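Local structure of deferrochelatase (Vibrio cholerae, 5DE0) at residues B[23-28]-B[93-98]; B[70-75]-B[298-303]; B[155-160]-B[230-235]; B[177-182]-B[279-284]. The protein binds heme b and, as a member of the dye-decolorizing (DyP-type) peroxidase family, probably uses it for peroxidase chemistry. All coordinates share one frame; numbering follows the deposited sequence.

Contact 1: residues B[23-28]-B[93-98]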
# COMPACT_ATOMS: atom_id res chain seq x y z
N LEU B 23 2.53 13.49 5.61
CA LEU B 23 3.29 14.63 6.11
C LEU B 23 3.86 15.41 4.93
O LEU B 23 4.52 14.84 4.07
CB LEU B 23 4.42 14.17 7.04
CG LEU B 23 4.03 13.34 8.26
CD1 LEU B 23 5.25 13.06 9.13
CD2 LEU B 23 2.95 14.03 9.06
N LEU B 24 3.59 16.71 4.88
CA LEU B 24 4.06 17.52 3.76
C LEU B 24 4.63 18.86 4.21
O LEU B 24 4.35 19.35 5.31
CB LEU B 24 2.92 17.74 2.75
CG LEU B 24 1.64 18.45 3.21
CD1 LEU B 24 1.71 19.94 2.92
CD2 LEU B 24 0.42 17.83 2.55
N LYS B 25 5.45 19.45 3.34
CA LYS B 25 6.06 20.74 3.60
C LYS B 25 5.55 21.75 2.57
O LYS B 25 5.42 21.42 1.39
CB LYS B 25 7.59 20.64 3.55
CG LYS B 25 8.32 21.89 4.00
CD LYS B 25 8.39 21.98 5.52
CE LYS B 25 9.11 23.25 5.96
NZ LYS B 25 9.14 23.39 7.44
N VAL B 26 5.26 22.96 3.02
CA VAL B 26 4.74 24.00 2.12
C VAL B 26 5.87 24.89 1.62
O VAL B 26 6.47 25.64 2.38
CB VAL B 26 3.68 24.86 2.82
CG1 VAL B 26 3.06 25.84 1.83
CG2 VAL B 26 2.60 23.97 3.44
N ARG B 27 6.15 24.79 0.32
CA ARG B 27 7.29 25.50 -0.27
C ARG B 27 6.93 26.87 -0.84
O ARG B 27 7.68 27.83 -0.69
CB ARG B 27 7.93 24.63 -1.35
CG ARG B 27 8.70 23.44 -0.81
CD ARG B 27 9.67 23.87 0.28
NE ARG B 27 10.39 22.74 0.85
CZ ARG B 27 11.24 22.84 1.87
NH1 ARG B 27 11.48 24.01 2.43
NH2 ARG B 27 11.86 21.75 2.33
N GLN B 28 5.78 26.96 -1.51
CA GLN B 28 5.36 28.22 -2.10
C GLN B 28 3.84 28.30 -2.20
O GLN B 28 3.14 27.33 -1.89
CB GLN B 28 5.98 28.39 -3.49
CG GLN B 28 5.58 27.31 -4.48
CD GLN B 28 6.01 27.62 -5.90
OE1 GLN B 28 6.92 28.42 -6.13
NE2 GLN B 28 5.35 26.99 -6.87
N SER B 93 13.39 14.13 14.66
CA SER B 93 12.41 15.19 14.44
C SER B 93 12.30 15.50 12.95
O SER B 93 13.31 15.73 12.28
CB SER B 93 12.79 16.45 15.22
OG SER B 93 11.79 17.46 15.09
N THR B 94 11.08 15.50 12.43
CA THR B 94 10.86 15.71 11.00
C THR B 94 10.46 17.15 10.69
O THR B 94 9.60 17.72 11.36
CB THR B 94 9.77 14.77 10.45
OG1 THR B 94 10.01 13.43 10.92
CG2 THR B 94 9.77 14.78 8.93
N ASP B 95 11.10 17.73 9.68
CA ASP B 95 10.72 19.06 9.21
C ASP B 95 9.44 18.95 8.38
O ASP B 95 9.47 18.55 7.22
CB ASP B 95 11.85 19.69 8.39
CG ASP B 95 11.52 21.10 7.93
OD1 ASP B 95 10.64 21.75 8.53
OD2 ASP B 95 12.16 21.58 6.96
N VAL B 96 8.31 19.30 8.99
CA VAL B 96 7.01 19.14 8.36
C VAL B 96 6.05 20.24 8.80
O VAL B 96 6.05 20.66 9.95
CB VAL B 96 6.41 17.75 8.69
CG1 VAL B 96 6.45 17.49 10.19
CG2 VAL B 96 4.99 17.61 8.15
N ASP B 97 5.23 20.73 7.86
CA ASP B 97 4.28 21.80 8.14
C ASP B 97 2.86 21.29 8.37
O ASP B 97 2.13 21.83 9.20
CB ASP B 97 4.27 22.82 7.00
CG ASP B 97 5.59 23.55 6.85
OD1 ASP B 97 6.30 23.70 7.86
OD2 ASP B 97 5.91 23.98 5.72
N VAL B 98 2.46 20.28 7.61
CA VAL B 98 1.06 19.86 7.58
C VAL B 98 0.89 18.34 7.68
O VAL B 98 1.63 17.58 7.05
CB VAL B 98 0.35 20.36 6.29
CG1 VAL B 98 -1.08 19.83 6.21
CG2 VAL B 98 0.37 21.88 6.22

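Contact 2: residues B[70-75]-B[298-303]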
# COMPACT_ATOMS: atom_id res chain seq x y z
N PHE B 70 -0.16 31.71 10.48
CA PHE B 70 -1.57 31.99 10.72
C PHE B 70 -1.79 33.29 11.48
O PHE B 70 -0.93 33.72 12.25
CB PHE B 70 -2.21 30.84 11.49
CG PHE B 70 -2.39 29.59 10.68
CD1 PHE B 70 -2.74 29.66 9.34
CD2 PHE B 70 -2.21 28.35 11.26
CE1 PHE B 70 -2.90 28.50 8.58
CE2 PHE B 70 -2.37 27.19 10.51
CZ PHE B 70 -2.71 27.27 9.18
N GLU B 71 -2.94 33.92 11.27
CA GLU B 71 -3.33 35.09 12.04
C GLU B 71 -3.80 34.66 13.42
O GLU B 71 -3.50 35.31 14.43
CB GLU B 71 -4.44 35.87 11.33
CG GLU B 71 -4.00 36.56 10.05
CD GLU B 71 -5.12 37.38 9.41
OE1 GLU B 71 -6.27 37.26 9.88
OE2 GLU B 71 -4.85 38.13 8.45
N MET B 72 -4.55 33.56 13.46
CA MET B 72 -4.99 32.96 14.71
C MET B 72 -3.79 32.59 15.59
O MET B 72 -2.80 32.04 15.11
CB MET B 72 -5.85 31.72 14.44
CG MET B 72 -6.03 30.79 15.63
SD MET B 72 -6.77 31.58 17.07
CE MET B 72 -8.34 32.13 16.39
N ALA B 73 -3.89 32.93 16.87
CA ALA B 73 -2.85 32.59 17.84
C ALA B 73 -2.65 31.07 17.93
O ALA B 73 -3.60 30.31 17.74
CB ALA B 73 -3.19 33.15 19.21
N SER B 74 -1.43 30.65 18.20
CA SER B 74 -1.11 29.24 18.29
C SER B 74 -1.61 28.65 19.61
O SER B 74 -1.73 29.37 20.60
CB SER B 74 0.39 29.01 18.15
OG SER B 74 1.06 29.25 19.37
N PRO B 75 -1.93 27.34 19.60
CA PRO B 75 -2.30 26.62 20.83
C PRO B 75 -1.21 26.74 21.88
O PRO B 75 -0.02 26.67 21.54
CB PRO B 75 -2.44 25.17 20.35
CG PRO B 75 -2.75 25.29 18.89
CD PRO B 75 -1.97 26.46 18.42
N GLN B 298 -11.69 26.38 8.95
CA GLN B 298 -12.25 27.18 7.86
C GLN B 298 -12.04 28.68 8.09
O GLN B 298 -12.25 29.48 7.18
CB GLN B 298 -13.74 26.88 7.70
CG GLN B 298 -14.05 25.43 7.37
CD GLN B 298 -13.41 24.98 6.07
OE1 GLN B 298 -13.46 25.69 5.06
NE2 GLN B 298 -12.81 23.79 6.08
N GLU B 299 -11.62 29.04 9.29
CA GLU B 299 -11.41 30.45 9.64
C GLU B 299 -9.94 30.84 9.67
O GLU B 299 -9.61 32.00 9.90
CB GLU B 299 -12.06 30.76 10.99
CG GLU B 299 -13.57 30.69 11.00
CD GLU B 299 -14.22 31.74 10.12
OE1 GLU B 299 -13.58 32.77 9.84
OE2 GLU B 299 -15.38 31.53 9.70
N LEU B 300 -9.06 29.86 9.47
CA LEU B 300 -7.62 30.13 9.47
C LEU B 300 -7.23 30.99 8.28
O LEU B 300 -7.65 30.74 7.16
CB LEU B 300 -6.83 28.82 9.46
CG LEU B 300 -6.79 28.02 10.76
CD1 LEU B 300 -6.08 26.69 10.56
CD2 LEU B 300 -6.11 28.83 11.86
N THR B 301 -6.42 32.01 8.53
CA THR B 301 -5.94 32.89 7.47
C THR B 301 -4.47 33.25 7.67
O THR B 301 -4.00 33.36 8.80
CB THR B 301 -6.78 34.19 7.38
OG1 THR B 301 -6.98 34.72 8.70
CG2 THR B 301 -8.13 33.92 6.74
N LEU B 302 -3.76 33.42 6.56
CA LEU B 302 -2.35 33.79 6.61
C LEU B 302 -2.18 35.27 6.95
O LEU B 302 -3.10 36.07 6.79
CB LEU B 302 -1.66 33.47 5.28
CG LEU B 302 -1.62 31.99 4.90
CD1 LEU B 302 -1.04 31.82 3.51
CD2 LEU B 302 -0.82 31.19 5.91
N LYS B 303 -0.99 35.63 7.43
CA LYS B 303 -0.71 36.99 7.84
C LYS B 303 0.10 37.74 6.79
O LYS B 303 -0.18 38.90 6.48
CB LYS B 303 0.02 37.01 9.18
CG LYS B 303 1.44 36.48 9.12
CD LYS B 303 1.92 35.99 10.48
CE LYS B 303 1.76 37.05 11.56
NZ LYS B 303 2.18 36.55 12.90

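Contact 3: residues B[155-160]-B[230-235]. With HEM (protoporphyrin IX containing Fe), chain F.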
# COMPACT_ATOMS: atom_id res chain seq x y z
N GLU B 155 -17.65 7.55 24.80
CA GLU B 155 -17.71 8.94 25.25
C GLU B 155 -16.39 9.51 25.78
O GLU B 155 -16.13 10.71 25.64
CB GLU B 155 -18.79 9.10 26.33
CG GLU B 155 -18.52 8.34 27.63
CD GLU B 155 -18.88 6.87 27.53
OE1 GLU B 155 -20.08 6.56 27.46
OE2 GLU B 155 -17.95 6.03 27.52
N LYS B 156 -15.55 8.67 26.37
CA LYS B 156 -14.32 9.16 26.98
C LYS B 156 -13.27 9.51 25.94
O LYS B 156 -12.28 10.18 26.24
CB LYS B 156 -13.77 8.15 27.99
CG LYS B 156 -13.66 6.72 27.50
CD LYS B 156 -13.52 5.75 28.67
CE LYS B 156 -13.57 4.30 28.22
NZ LYS B 156 -12.32 3.87 27.56
N ARG B 157 -13.49 9.06 24.70
CA ARG B 157 -12.64 9.45 23.59
C ARG B 157 -12.68 10.96 23.38
O ARG B 157 -11.66 11.60 23.12
CB ARG B 157 -13.06 8.74 22.31
CG ARG B 157 -12.46 7.36 22.16
CD ARG B 157 -13.01 6.62 20.95
NE ARG B 157 -12.07 5.60 20.51
CZ ARG B 157 -11.27 5.73 19.46
NH1 ARG B 157 -11.31 6.83 18.73
NH2 ARG B 157 -10.44 4.75 19.13
N ALA B 158 -13.88 11.53 23.50
CA ALA B 158 -14.08 12.96 23.30
C ALA B 158 -13.37 13.81 24.36
O ALA B 158 -12.80 14.85 24.04
CB ALA B 158 -15.57 13.28 23.29
N GLU B 159 -13.40 13.35 25.60
CA GLU B 159 -12.82 14.13 26.70
C GLU B 159 -11.33 13.85 26.88
O GLU B 159 -10.65 14.55 27.63
CB GLU B 159 -13.57 13.85 28.00
CG GLU B 159 -13.58 12.40 28.43
CD GLU B 159 -14.51 12.15 29.61
OE1 GLU B 159 -15.73 12.05 29.40
OE2 GLU B 159 -14.01 12.06 30.75
N VAL B 160 -10.82 12.83 26.19
CA VAL B 160 -9.39 12.54 26.20
C VAL B 160 -8.69 13.24 25.03
O VAL B 160 -7.60 13.79 25.19
CB VAL B 160 -9.11 11.01 26.15
CG1 VAL B 160 -7.68 10.73 25.73
CG2 VAL B 160 -9.41 10.38 27.49
N LYS B 230 -4.03 9.62 29.53
CA LYS B 230 -4.65 8.89 28.44
C LYS B 230 -4.58 9.63 27.11
O LYS B 230 -4.63 10.85 27.06
CB LYS B 230 -6.10 8.56 28.79
CG LYS B 230 -6.22 7.44 29.81
CD LYS B 230 -7.64 7.25 30.30
CE LYS B 230 -7.75 5.97 31.11
NZ LYS B 230 -6.70 5.89 32.16
N ILE B 231 -4.43 8.86 26.03
CA ILE B 231 -4.41 9.40 24.68
C ILE B 231 -5.31 8.57 23.78
O ILE B 231 -5.64 7.42 24.10
CB ILE B 231 -2.98 9.41 24.09
CG1 ILE B 231 -2.44 7.99 23.96
CG2 ILE B 231 -2.05 10.27 24.94
CD1 ILE B 231 -1.05 7.92 23.38
N VAL B 232 -5.73 9.15 22.66
CA VAL B 232 -6.52 8.43 21.67
C VAL B 232 -5.65 8.10 20.46
O VAL B 232 -5.29 8.98 19.69
CB VAL B 232 -7.75 9.25 21.22
CG1 VAL B 232 -8.50 8.52 20.12
CG2 VAL B 232 -8.66 9.52 22.41
N ARG B 233 -5.32 6.82 20.32
CA ARG B 233 -4.43 6.38 19.24
C ARG B 233 -5.20 5.99 17.98
O ARG B 233 -6.25 5.37 18.05
CB ARG B 233 -3.58 5.20 19.71
CG ARG B 233 -2.57 5.55 20.80
CD ARG B 233 -2.00 4.29 21.44
NE ARG B 233 -2.98 3.63 22.30
CZ ARG B 233 -2.97 2.33 22.59
NH1 ARG B 233 -2.03 1.55 22.08
NH2 ARG B 233 -3.90 1.82 23.39
N HIS B 234 -4.65 6.37 16.83
CA HIS B 234 -5.23 6.01 15.54
C HIS B 234 -4.21 5.26 14.70
O HIS B 234 -4.31 5.23 13.47
CB HIS B 234 -5.73 7.25 14.80
CG HIS B 234 -7.15 7.62 15.11
ND1 HIS B 234 -8.22 6.97 14.53
CD2 HIS B 234 -7.67 8.55 15.93
CE1 HIS B 234 -9.34 7.50 14.98
NE2 HIS B 234 -9.04 8.46 15.83
N SER B 235 -3.23 4.66 15.36
CA SER B 235 -2.14 3.98 14.69
C SER B 235 -2.62 2.80 13.87
O SER B 235 -3.70 2.26 14.11
CB SER B 235 -1.10 3.51 15.70
OG SER B 235 -0.79 4.53 16.63
CHA HEM F . -0.48 0.29 24.62
CHB HEM F . 1.19 4.79 23.89
CHC HEM F . 4.31 3.12 20.54
CHD HEM F . 2.03 -1.16 20.67
C1A HEM F . -0.30 1.65 24.72
C2A HEM F . -1.00 2.55 25.61
C3A HEM F . -0.54 3.79 25.41
C4A HEM F . 0.47 3.72 24.38
CMA HEM F . -1.00 5.08 26.13
CAA HEM F . -2.09 2.14 26.62
CBA HEM F . -1.48 2.12 28.02
CGA HEM F . -2.47 1.56 29.01
O1A HEM F . -2.63 0.32 29.06
O2A HEM F . -3.10 2.37 29.74
C1B HEM F . 2.23 4.71 22.99
C2B HEM F . 3.16 5.78 22.68
C3B HEM F . 4.01 5.35 21.76
C4B HEM F . 3.68 3.96 21.44
CMB HEM F . 3.15 7.20 23.30
CAB HEM F . 5.15 6.23 21.19
CBB HEM F . 5.97 5.80 20.23
C1C HEM F . 3.94 1.82 20.25
C2C HEM F . 4.54 0.97 19.24
C3C HEM F . 3.90 -0.22 19.28
C4C HEM F . 2.89 -0.14 20.32
CMC HEM F . 5.70 1.40 18.31
CAC HEM F . 4.12 -1.51 18.45
CBC HEM F . 5.10 -1.69 17.56
C1D HEM F . 1.24 -1.22 21.80
C2D HEM F . 0.67 -2.42 22.36
C3D HEM F . -0.12 -1.97 23.59
C4D HEM F . 0.06 -0.54 23.66
CMD HEM F . 0.82 -3.86 21.83
CAD HEM F . -0.92 -2.86 24.56
CBD HEM F . -2.34 -3.05 24.06
CGD HEM F . -3.07 -1.73 24.06
O1D HEM F . -3.16 -1.10 22.98
O2D HEM F . -3.56 -1.32 25.15
NA HEM F . 0.60 2.40 23.98
NB HEM F . 2.58 3.62 22.21
NC HEM F . 2.95 1.11 20.89
ND HEM F . 0.86 -0.14 22.59
FE HEM F . 1.80 1.71 22.48

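Contact 4: residues B[177-182]-B[279-284]. With HEM (protoporphyrin IX containing Fe), chain F.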
# COMPACT_ATOMS: atom_id res chain seq x y z
N GLN B 177 4.70 9.18 14.71
CA GLN B 177 6.02 8.57 14.58
C GLN B 177 5.92 7.32 13.71
O GLN B 177 5.22 6.37 14.07
CB GLN B 177 6.60 8.20 15.94
CG GLN B 177 7.23 9.33 16.72
CD GLN B 177 7.72 8.87 18.09
OE1 GLN B 177 6.94 8.37 18.89
NE2 GLN B 177 9.01 9.02 18.34
N ARG B 178 6.60 7.32 12.57
CA ARG B 178 6.64 6.12 11.74
C ARG B 178 7.71 5.18 12.24
O ARG B 178 8.90 5.51 12.23
CB ARG B 178 6.89 6.47 10.27
CG ARG B 178 6.83 5.25 9.37
CD ARG B 178 6.52 5.62 7.92
NE ARG B 178 7.66 6.22 7.24
CZ ARG B 178 8.68 5.54 6.74
NH1 ARG B 178 8.71 4.22 6.86
NH2 ARG B 178 9.67 6.17 6.13
N PHE B 179 7.29 4.00 12.69
CA PHE B 179 8.23 3.01 13.21
C PHE B 179 8.57 1.94 12.19
O PHE B 179 7.70 1.48 11.44
CB PHE B 179 7.67 2.37 14.48
CG PHE B 179 7.82 3.21 15.71
CD1 PHE B 179 6.83 4.09 16.09
CD2 PHE B 179 8.97 3.13 16.47
CE1 PHE B 179 6.98 4.87 17.22
CE2 PHE B 179 9.13 3.90 17.60
CZ PHE B 179 8.13 4.78 17.97
N VAL B 180 9.84 1.56 12.15
CA VAL B 180 10.29 0.47 11.30
C VAL B 180 10.69 -0.72 12.17
O VAL B 180 11.53 -0.60 13.06
CB VAL B 180 11.48 0.88 10.42
CG1 VAL B 180 11.90 -0.27 9.51
CG2 VAL B 180 11.13 2.11 9.59
N HIS B 181 10.07 -1.87 11.91
CA HIS B 181 10.24 -3.04 12.77
C HIS B 181 11.39 -3.95 12.33
O HIS B 181 11.68 -4.08 11.15
CB HIS B 181 8.94 -3.86 12.80
CG HIS B 181 7.84 -3.21 13.60
ND1 HIS B 181 7.98 -1.98 14.19
CD2 HIS B 181 6.59 -3.64 13.90
CE1 HIS B 181 6.86 -1.67 14.82
NE2 HIS B 181 6.00 -2.66 14.66
N ASN B 182 12.03 -4.56 13.32
CA ASN B 182 13.00 -5.62 13.08
C ASN B 182 12.37 -6.96 13.45
O ASN B 182 12.61 -7.49 14.54
CB ASN B 182 14.29 -5.38 13.88
CG ASN B 182 15.42 -6.31 13.48
OD1 ASN B 182 15.20 -7.38 12.90
ND2 ASN B 182 16.65 -5.91 13.78
N ARG B 279 13.84 -1.99 21.34
CA ARG B 279 14.93 -2.87 20.95
C ARG B 279 14.65 -3.51 19.60
O ARG B 279 15.56 -3.99 18.92
CB ARG B 279 15.15 -3.97 22.00
CG ARG B 279 15.75 -3.48 23.31
CD ARG B 279 15.65 -4.57 24.36
NE ARG B 279 16.21 -5.84 23.90
CZ ARG B 279 15.97 -7.01 24.47
NH1 ARG B 279 15.17 -7.09 25.52
NH2 ARG B 279 16.52 -8.12 23.98
N PHE B 280 13.38 -3.51 19.21
CA PHE B 280 12.94 -4.23 18.03
C PHE B 280 12.23 -3.33 17.02
O PHE B 280 11.71 -3.81 16.01
CB PHE B 280 12.03 -5.39 18.44
CG PHE B 280 12.61 -6.27 19.51
CD1 PHE B 280 13.46 -7.31 19.19
CD2 PHE B 280 12.31 -6.04 20.85
CE1 PHE B 280 14.00 -8.11 20.17
CE2 PHE B 280 12.85 -6.85 21.84
CZ PHE B 280 13.70 -7.88 21.49
N THR B 281 12.20 -2.03 17.30
CA THR B 281 11.63 -1.07 16.37
C THR B 281 12.31 0.29 16.54
O THR B 281 12.84 0.60 17.61
CB THR B 281 10.11 -0.91 16.56
OG1 THR B 281 9.57 -0.08 15.53
CG2 THR B 281 9.79 -0.31 17.92
N LYS B 282 12.30 1.08 15.48
CA LYS B 282 12.93 2.40 15.49
C LYS B 282 12.05 3.44 14.81
O LYS B 282 11.50 3.20 13.74
CB LYS B 282 14.30 2.34 14.81
CG LYS B 282 15.31 1.43 15.49
CD LYS B 282 16.62 1.39 14.73
CE LYS B 282 17.64 0.51 15.44
NZ LYS B 282 18.93 0.46 14.70
N ALA B 283 11.94 4.61 15.43
CA ALA B 283 11.20 5.72 14.84
C ALA B 283 12.02 6.36 13.73
O ALA B 283 13.21 6.63 13.91
CB ALA B 283 10.83 6.75 15.90
N VAL B 284 11.39 6.60 12.59
CA VAL B 284 12.08 7.20 11.45
C VAL B 284 11.56 8.61 11.19
O VAL B 284 12.20 9.42 10.52
CB VAL B 284 11.93 6.34 10.18
CG1 VAL B 284 10.55 6.50 9.57
CG2 VAL B 284 13.01 6.68 9.16
CHA HEM F . -0.48 0.29 24.62
CHB HEM F . 1.19 4.79 23.89
CHC HEM F . 4.31 3.12 20.54
CHD HEM F . 2.03 -1.16 20.67
C1A HEM F . -0.30 1.65 24.72
C2A HEM F . -1.00 2.55 25.61
C3A HEM F . -0.54 3.79 25.41
C4A HEM F . 0.47 3.72 24.38
CMA HEM F . -1.00 5.08 26.13
CAA HEM F . -2.09 2.14 26.62
CBA HEM F . -1.48 2.12 28.02
CGA HEM F . -2.47 1.56 29.01
O1A HEM F . -2.63 0.32 29.06
O2A HEM F . -3.10 2.37 29.74
C1B HEM F . 2.23 4.71 22.99
C2B HEM F . 3.16 5.78 22.68
C3B HEM F . 4.01 5.35 21.76
C4B HEM F . 3.68 3.96 21.44
CMB HEM F . 3.15 7.20 23.30
CAB HEM F . 5.15 6.23 21.19
CBB HEM F . 5.97 5.80 20.23
C1C HEM F . 3.94 1.82 20.25
C2C HEM F . 4.54 0.97 19.24
C3C HEM F . 3.90 -0.22 19.28
C4C HEM F . 2.89 -0.14 20.32
CMC HEM F . 5.70 1.40 18.31
CAC HEM F . 4.12 -1.51 18.45
CBC HEM F . 5.10 -1.69 17.56
C1D HEM F . 1.24 -1.22 21.80
C2D HEM F . 0.67 -2.42 22.36
C3D HEM F . -0.12 -1.97 23.59
C4D HEM F . 0.06 -0.54 23.66
CMD HEM F . 0.82 -3.86 21.83
CAD HEM F . -0.92 -2.86 24.56
CBD HEM F . -2.34 -3.05 24.06
CGD HEM F . -3.07 -1.73 24.06
O1D HEM F . -3.16 -1.10 22.98
O2D HEM F . -3.56 -1.32 25.15
NA HEM F . 0.60 2.40 23.98
NB HEM F . 2.58 3.62 22.21
NC HEM F . 2.95 1.11 20.89
ND HEM F . 0.86 -0.14 22.59
FE HEM F . 1.80 1.71 22.48

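Contact 1: residues B[23-28]-B[93-98]
A classic beta bulge opens the pairing of strands 18-26 and 98-104 in the sheet of the N-terminal half, and a salt-bridge network closes over it. Asp-97 and Val-98 both face Leu-24, so one carbonyl, Leu-24 O, takes two backbone donors in its own plane: Asp-97 N at 3.0 Å and Val-98 N at 3.1 Å. Leu-24 N returns a fairly straight bond (164°) to Val-98 O, which makes the two residues an antiparallel hydrogen-bonded pair. Their apolar side chains lie alongside each other on one face of the sheet, Leu-24 CD1 coming within 3.7 Å of Val-98 CB. Because the bulge adds a residue, Asp-97 is turned toward strand 18-26, and its carboxylate spans two partners. Its OD2 accepts Val-26 N at 3.0 Å through the anti lone pair, while OD1 is met from above the carboxylate plane by Lys-25 NZ at 2.9 Å. Lys-25 leaves with CG anti to the backbone N, bends once at chi2 (80°) and then runs straight, its methylenes passing over Asp-97. This shape delivers NZ between two acids, and the second, Asp-95 OD1, is only 2.5 Å from NZ, a very short salt bridge. Two carboxylates around one ammonium should favour the charged form of the lysine. Although the Val-96 side chain starts away from strand 18-26, its CG2 rests on Leu-23 CB, and Ala-287 and Phe-289 of strand 281-291 touch it. Leu-24 and Val-26 pack on Ile-125 of strand 125-134, and Phe-66 of helix 64-67 touches Val-26 and Asp-97.

Contact 2: residues B[70-75]-B[298-303]
The ring of Phe-70 has Leu-300 over one face and the carbonyl oxygen of Thr-301 at its edge, near the ring plane. Leu-300 CD1 stands 4.0 Å from the ring centroid, 25° off the normal and displaced toward the rim, a CH-pi contact nearest to Phe-70 CZ and CE2. The rings of Phe-62, Phe-66 and Trp-67 each meet Phe-70 edge-to-face, so a large flat residue suits this crowded aromatic site. Leu-302 CD2 approaches Phe-70 CD1 obliquely at 4.2 Å, while the other methyl branch of Leu-300, CD2, lies 3.9 Å from Met-72 CB. With CG anti to the carbonyl carbon (chi1 -74°), Leu-300 can therefore touch both residues, one with each branch.

Beside this apolar patch the backbones are linked by a single bridge between Phe-70 and Leu-302. Glu-71 N donates to Thr-301 O over a short 2.7 Å, arriving nearly along the C=O axis. The same oxygen receives a CA-H...O contact from Phe-70 CA at 3.4 Å. The Glu-71 chain is extended beyond CG and crosses Thr-301 obliquely, which brings its carboxylate OE1 to the hydroxyl OG1 of Thr-301 at 2.9 Å, a weak hydrogen bond. Glu-71 OE2 meets another acceptor, Leu-302 O, at 3.2 Å without a bond.

The chemistry thus divides in two: buried Phe-70 and Leu-300 form the apolar side, Phe-70 within the aromatic cluster, whereas glutamate and threonine suit the exposed edge but add little. One short backbone bond and apolar packing join the segments, and Lys-303 continues the link with a backbone hydrogen bond to His-69.

Contact 3: residues B[155-160]-B[230-235]
Part of the heme pocket is built here, where helix 155-161 backs the strand that begins at Val-232 and carries a heme-binding arginine. Alternation along residues 231-233 divides the work. Val-232 points toward the helix, while Ile-231 and Arg-233 point away from it and reach the porphyrin. On the helix side Val-160 CG1, anti to the backbone N, fits against Val-232 CG2 at 3.7 Å and lies 3.3 Å from Lys-230 O. Compact branched valines suit such close packing of helix on strand. The other branch of Val-232, CG1, sits over a face of the Arg-157 guanidinium, 3.6 Å from NH1. The polar end of Arg-157 is satisfied elsewhere, NH1 by Leu-12 O and NH2 by a salt bridge to Glu-14, and His-234 NE2 likewise bonds to Ile-11 O.

On the heme side Arg-233 bends at chi3 (-73°) and lays a face of its guanidinium over the pyrrole carbon C1A, 3.1 Å above the guanidinium plane. From there NH1 and NH2 both donate to one propionate oxygen: NH1 to HEM O1D at 3.0 Å and NH2 to HEM O1D also at 3.0 Å. NH1 also makes a salt bridge to Asp-147, so the guanidinium faces two acids, which probably keeps both the propionate and the aspartate ionised. Ile-231 adds an apolar contact, CD1 being 3.9 Å from the meso carbon CHB of HEM.

Strand 232-239 is the outermost of its sheet within the chain and pairs with strand 247-253, through Val-232 with Tyr-252 and His-234 with Ile-250, while helix 257-266 covers Ile-231.

Contact 4: residues B[177-182]-B[279-284]
Backbone hydrogen bonds define an antiparallel pairing of strands 177-181 and 281-283. Val-180 and Lys-282 form the hydrogen-bonded pair: Val-180 N reaches Lys-282 O at 2.8 Å, and Lys-282 N returns to Val-180 O. Val-284 N to Arg-178 O and Asn-182 N to Phe-280 O extend the ladder at its ends.

Among side-chain polar contacts, His-181 ND1 and Thr-281 OG1 are hydrogen-bonded at 2.8 Å, the hydroxyl at the edge of the imidazole near its plane. His-181 NE2 is held by Asp-141, so bonds at both nitrogens fix the ring beside the heme, with NE2 3.2 Å from HEM CBC.

Apolar contacts sandwich Phe-179: Ala-283 CB lies over one face, 4.1 Å from the centroid, and the heme methyl CMC over the opposite one. The small Ala-283 methyl lets the strand backbone come close to the ring, and CZ of Phe-179 meets the vinyl carbon CBB of HEM at 3.3 Å. Val-284 CG1 covers the Arg-178 guanidinium, 3.5 Å from CZ, while Asp-129 and Asp-244 take its charge.

Strand 172-181 lies between 281-291 and 247-253, whose Phe-249 touches Phe-179; past Asn-182, the N-cap, helix 183-188 begins.

The chain holds two four-stranded antiparallel sheets with the same strand order, consistent with the paired ferredoxin-like halves of DyP-type peroxidases. Contact 1 lies in the first sheet. Contacts 3 and 4 both reach the second, crossing along the chain with centres about 23 Å apart, and both touch the heme, so this half supplies these pocket walls. Strand 281-291, paired in contact 4, also covers part of contact 1, and the nearest atoms of contacts 1 and 4 are about 5 Å apart. Contact 2, centred about 34 Å from contact 4, encloses contacts 3 and 4 in its loop and alternates with contact 1, returning the C-terminal end to the N-terminal half.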